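Local coordinates for protein trichothecene 3-O-acetyltransferase TRI101 (Fusarium sporotrichioides, PDB 2ZBA) that acetylates the 3-hydroxyl of trichothecene mycotoxins with acetyl-CoA as donor, a step in the biosynthesis of T-2 toxin and its relatives in Fusarium, at residues A[16-21]-A[366-371]; A[35-40]-A[109-114]. All coordinates share one frame; numbering follows the deposited sequence.

Contact 1 of 2, residues A[16-21]-A[366-371]; sequences LDIIGQ and PDKSSV
Gln21, just after the 3-10 segment 18-20, and Lys368, the first residue of a type I beta turn ending at Val371, have the nearest CA atoms, 8.0 Å apart, joining the loop between strand 14-15 and helix 23-26 to the loop after helix 348-363. The gap is bridged by the aliphatic chain of Lys368, which leaves its backbone toward segment 16-21. Its CE lies 3.8 Å from Ile18 CD1, the two side chains crossing at about a right angle. Ile18 delivers that methyl by holding CG1 anti to its backbone N (chi1 169°). One carbon back, Lys368 CD rests 3.6 Å from the carbonyl Gln21 O and 4.2 Å from Gln21 CB. A turn about the lysine CD-CE bond (chi4 68°) swings NZ off the line of the chain, to Leu365 O, while the Gln21 amide turns off to Ser82 N through OE1. Within the second segment Asp367 OD1 accepts from Ser369 N, 3.0 Å, closing an Asx turn, and from Ser369 OG on its syn lone pair. Met362 touches both Ile18 and Lys368. Across the two segments, then, the lysine acts as a hydrocarbon: its methylenes pack against the N-terminal loop, and its ammonium is engaged by a carbonyl of its own loop.

Contact 2 of 2, residues A[35-40]-A[109-114]; sequences VYPVSD and GLRKAG
Val35 and Leu110 meet where the end of strand 29-37 packs against Leu110 and Arg111 of the short helix 107-113, a strand-to-helix packing in the N-terminal region of this BAHD-superfamily acyltransferase. The backbones stay well apart: the nearest CA pairs are Val35 to Leu110 at 9.6 Å and Pro37 to Arg111 at 10.5 Å, so side chains alone span the interval.

The apolar part is a methyl-to-methyl approach, Val35 CG1 to Leu110 CD1 at 4.3 Å, with both residues directed toward the opposite segment. That spacing makes it a light contact, and it is completed by neighbours: Phe120 from a loop and Ile158 from strand 156-164 touch Val35, while Met119 touches Leu110.

The second kind is an arginine guanidinium against a proline ring. Arg111 reaches across with its chain extended from CG to NE (chi2 164°, chi3 166°), which carries the guanidinium to the strand. Arg111 NH2 comes 3.6 Å from Pro37 CB, the ring carbon meeting the flat group obliquely. The charge is answered by two carboxylates outside the segments: NH1 forms a salt bridge with Glu108 of the same helix, and NE another with Glu406, just before strand 407-409. The two salt bridges probably fix the rotation of the guanidinium.

Backbone bonds make up the last group and end the helix. A Schellman motif places Gly114 at C-prime with positive phi (87°). Of its bonds, the one from Phe115 N to Leu110 O spans the turn, and the weak inner one runs from Gly114 N to Arg111 O at 3.3 Å.

In the fold
From the N terminus, the chain passes strand 14-15 and enters 16-21, the first side of contact 1, whose partner 366-371 comes 345 residues later, in the loop between helix 348-363 and strand 383-387. Contact 2 opens and closes within that span: 35-40 takes in the end of strand 29-37, and after a shorter loop the segment 109-114 takes in the end of helix 107-113. The two are therefore nested and do not cross. Contact 1 ties the N-terminal loop to the late part of the chain; contact 2 joins a strand of the five-stranded mixed sheet to a helix of the same N-terminal family region. Their centres lie 41 Å apart on opposite sides of the chain's centre.

Contact 1 of 2, residues A[16-21]-A[366-371]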
# COMPACT_ATOMS: atom_id res chain seq x y z
N LEU A 16 15.80 -0.46 11.29
CA LEU A 16 14.74 -0.00 10.37
C LEU A 16 14.81 1.51 10.18
O LEU A 16 15.42 2.21 10.99
CB LEU A 16 13.34 -0.39 10.90
CG LEU A 16 13.01 -1.84 11.27
CD1 LEU A 16 11.53 -1.96 11.48
CD2 LEU A 16 13.47 -2.81 10.22
N ASP A 17 14.20 1.99 9.10
CA ASP A 17 13.96 3.42 8.93
C ASP A 17 13.36 3.96 10.23
O ASP A 17 12.42 3.36 10.76
CB ASP A 17 12.97 3.63 7.78
CG ASP A 17 13.54 3.23 6.44
OD1 ASP A 17 14.30 4.05 5.86
OD2 ASP A 17 13.23 2.10 5.97
N ILE A 18 13.92 5.04 10.79
CA ILE A 18 13.33 5.60 12.03
C ILE A 18 11.83 5.77 11.90
O ILE A 18 11.11 5.45 12.81
CB ILE A 18 14.03 6.91 12.58
CG1 ILE A 18 13.19 7.55 13.69
CG2 ILE A 18 14.18 7.96 11.51
CD1 ILE A 18 12.94 6.65 14.93
N ILE A 19 11.36 6.22 10.74
CA ILE A 19 9.92 6.36 10.49
C ILE A 19 9.16 5.02 10.50
O ILE A 19 7.96 4.98 10.78
CB ILE A 19 9.67 7.22 9.21
CG1 ILE A 19 9.76 8.70 9.58
CG2 ILE A 19 8.33 6.91 8.59
CD1 ILE A 19 9.69 9.67 8.42
N GLY A 20 9.86 3.91 10.24
CA GLY A 20 9.22 2.60 10.23
C GLY A 20 9.11 1.99 11.62
O GLY A 20 8.55 0.89 11.77
N GLN A 21 9.65 2.68 12.62
CA GLN A 21 9.64 2.20 14.00
C GLN A 21 8.34 2.49 14.72
O GLN A 21 8.29 2.43 15.95
CB GLN A 21 10.79 2.80 14.81
CG GLN A 21 12.15 2.68 14.18
CD GLN A 21 12.94 1.49 14.63
OE1 GLN A 21 12.42 0.57 15.24
NE2 GLN A 21 14.21 1.49 14.31
N PRO A 366 11.50 7.68 23.26
CA PRO A 366 11.66 6.28 23.69
C PRO A 366 10.33 5.53 23.63
O PRO A 366 10.30 4.37 23.21
CB PRO A 366 12.14 6.42 25.15
CG PRO A 366 12.63 7.86 25.28
CD PRO A 366 11.67 8.61 24.40
N ASP A 367 9.25 6.21 24.02
CA ASP A 367 7.90 5.66 23.94
C ASP A 367 7.17 6.25 22.73
O ASP A 367 6.70 7.41 22.74
CB ASP A 367 7.13 5.92 25.24
CG ASP A 367 5.81 5.18 25.30
OD1 ASP A 367 5.32 4.73 24.25
OD2 ASP A 367 5.24 5.04 26.40
N LYS A 368 7.10 5.43 21.68
CA LYS A 368 6.46 5.82 20.42
C LYS A 368 4.98 5.42 20.33
O LYS A 368 4.43 5.29 19.24
CB LYS A 368 7.26 5.25 19.23
CG LYS A 368 8.72 5.75 19.15
CD LYS A 368 9.51 5.01 18.09
CE LYS A 368 10.89 5.57 17.92
NZ LYS A 368 11.77 5.35 19.11
N SER A 369 4.33 5.27 21.49
CA SER A 369 2.93 4.82 21.58
C SER A 369 1.86 5.72 20.94
O SER A 369 0.82 5.22 20.46
CB SER A 369 2.54 4.58 23.05
OG SER A 369 3.01 3.31 23.46
N SER A 370 2.10 7.03 20.95
CA SER A 370 1.13 8.02 20.49
C SER A 370 1.32 8.39 19.01
O SER A 370 0.53 9.15 18.45
CB SER A 370 1.18 9.28 21.37
OG SER A 370 2.47 9.89 21.37
N VAL A 371 2.36 7.83 18.39
CA VAL A 371 2.72 8.11 16.99
C VAL A 371 2.03 7.15 16.03
O VAL A 371 2.15 5.92 16.15
CB VAL A 371 4.26 8.08 16.77
CG1 VAL A 371 4.62 8.34 15.29
CG2 VAL A 371 4.96 9.10 17.64

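Contact 2 of 2, residues A[35-40]-A[109-114]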
# COMPACT_ATOMS: atom_id res chain seq x y z
N VAL A 35 -1.89 -12.63 -10.55
CA VAL A 35 -2.58 -13.77 -11.18
C VAL A 35 -2.16 -13.97 -12.66
O VAL A 35 -2.15 -13.01 -13.44
CB VAL A 35 -4.10 -13.60 -11.11
CG1 VAL A 35 -4.84 -14.88 -11.55
CG2 VAL A 35 -4.52 -13.16 -9.69
N TYR A 36 -1.84 -15.22 -13.01
CA TYR A 36 -1.43 -15.64 -14.36
C TYR A 36 -2.25 -16.88 -14.80
O TYR A 36 -2.56 -17.74 -13.96
CB TYR A 36 0.04 -16.06 -14.39
CG TYR A 36 1.06 -15.06 -13.88
CD1 TYR A 36 1.83 -14.31 -14.76
CD2 TYR A 36 1.28 -14.91 -12.51
CE1 TYR A 36 2.78 -13.40 -14.28
CE2 TYR A 36 2.21 -14.02 -12.02
CZ TYR A 36 2.96 -13.27 -12.89
OH TYR A 36 3.88 -12.38 -12.37
N PRO A 37 -2.59 -16.98 -16.11
CA PRO A 37 -3.16 -18.24 -16.62
C PRO A 37 -2.06 -19.30 -16.74
O PRO A 37 -0.90 -18.96 -16.96
CB PRO A 37 -3.67 -17.85 -18.01
CG PRO A 37 -2.74 -16.75 -18.47
CD PRO A 37 -2.45 -15.97 -17.17
N VAL A 38 -2.42 -20.57 -16.57
CA VAL A 38 -1.48 -21.67 -16.79
C VAL A 38 -2.11 -22.64 -17.76
O VAL A 38 -3.18 -23.22 -17.49
CB VAL A 38 -1.06 -22.38 -15.48
CG1 VAL A 38 -0.25 -23.66 -15.78
CG2 VAL A 38 -0.27 -21.44 -14.58
N SER A 39 -1.43 -22.81 -18.89
CA SER A 39 -1.95 -23.58 -20.01
C SER A 39 -1.98 -25.05 -19.62
O SER A 39 -3.01 -25.71 -19.78
CB SER A 39 -1.06 -23.36 -21.24
OG SER A 39 -1.83 -22.92 -22.34
N ASP A 40 -0.88 -25.54 -19.08
CA ASP A 40 -0.78 -26.94 -18.67
C ASP A 40 -0.14 -27.11 -17.30
O ASP A 40 0.88 -26.49 -17.02
CB ASP A 40 -0.01 -27.74 -19.71
CG ASP A 40 -0.18 -29.23 -19.51
OD1 ASP A 40 0.77 -29.88 -19.04
OD2 ASP A 40 -1.29 -29.74 -19.79
N GLY A 109 -13.61 -18.63 -12.96
CA GLY A 109 -14.42 -17.97 -11.93
C GLY A 109 -13.99 -16.52 -11.71
O GLY A 109 -14.83 -15.62 -11.56
N LEU A 110 -12.69 -16.31 -11.70
CA LEU A 110 -12.10 -14.96 -11.57
C LEU A 110 -12.43 -14.04 -12.75
O LEU A 110 -12.83 -12.90 -12.58
CB LEU A 110 -10.60 -15.07 -11.38
CG LEU A 110 -10.18 -15.49 -9.96
CD1 LEU A 110 -8.69 -15.88 -9.89
CD2 LEU A 110 -10.52 -14.39 -8.94
N ARG A 111 -12.28 -14.57 -13.96
CA ARG A 111 -12.61 -13.81 -15.19
C ARG A 111 -14.07 -13.41 -15.26
O ARG A 111 -14.39 -12.26 -15.57
CB ARG A 111 -12.19 -14.63 -16.39
CG ARG A 111 -10.70 -14.76 -16.48
CD ARG A 111 -10.32 -15.85 -17.39
NE ARG A 111 -8.91 -15.82 -17.76
CZ ARG A 111 -8.31 -16.80 -18.43
NH1 ARG A 111 -9.01 -17.88 -18.77
NH2 ARG A 111 -7.04 -16.71 -18.75
N LYS A 112 -14.97 -14.34 -14.93
CA LYS A 112 -16.39 -14.07 -15.09
C LYS A 112 -16.93 -13.04 -14.09
O LYS A 112 -17.94 -12.36 -14.37
CB LYS A 112 -17.20 -15.37 -15.06
CG LYS A 112 -18.55 -15.28 -15.77
N ALA A 113 -16.28 -12.95 -12.93
CA ALA A 113 -16.69 -12.01 -11.88
C ALA A 113 -15.85 -10.73 -11.88
O ALA A 113 -16.17 -9.76 -11.19
CB ALA A 113 -16.69 -12.70 -10.48
N GLY A 114 -14.80 -10.72 -12.70
CA GLY A 114 -13.96 -9.53 -12.85
C GLY A 114 -12.83 -9.41 -11.84
O GLY A 114 -12.42 -8.29 -11.49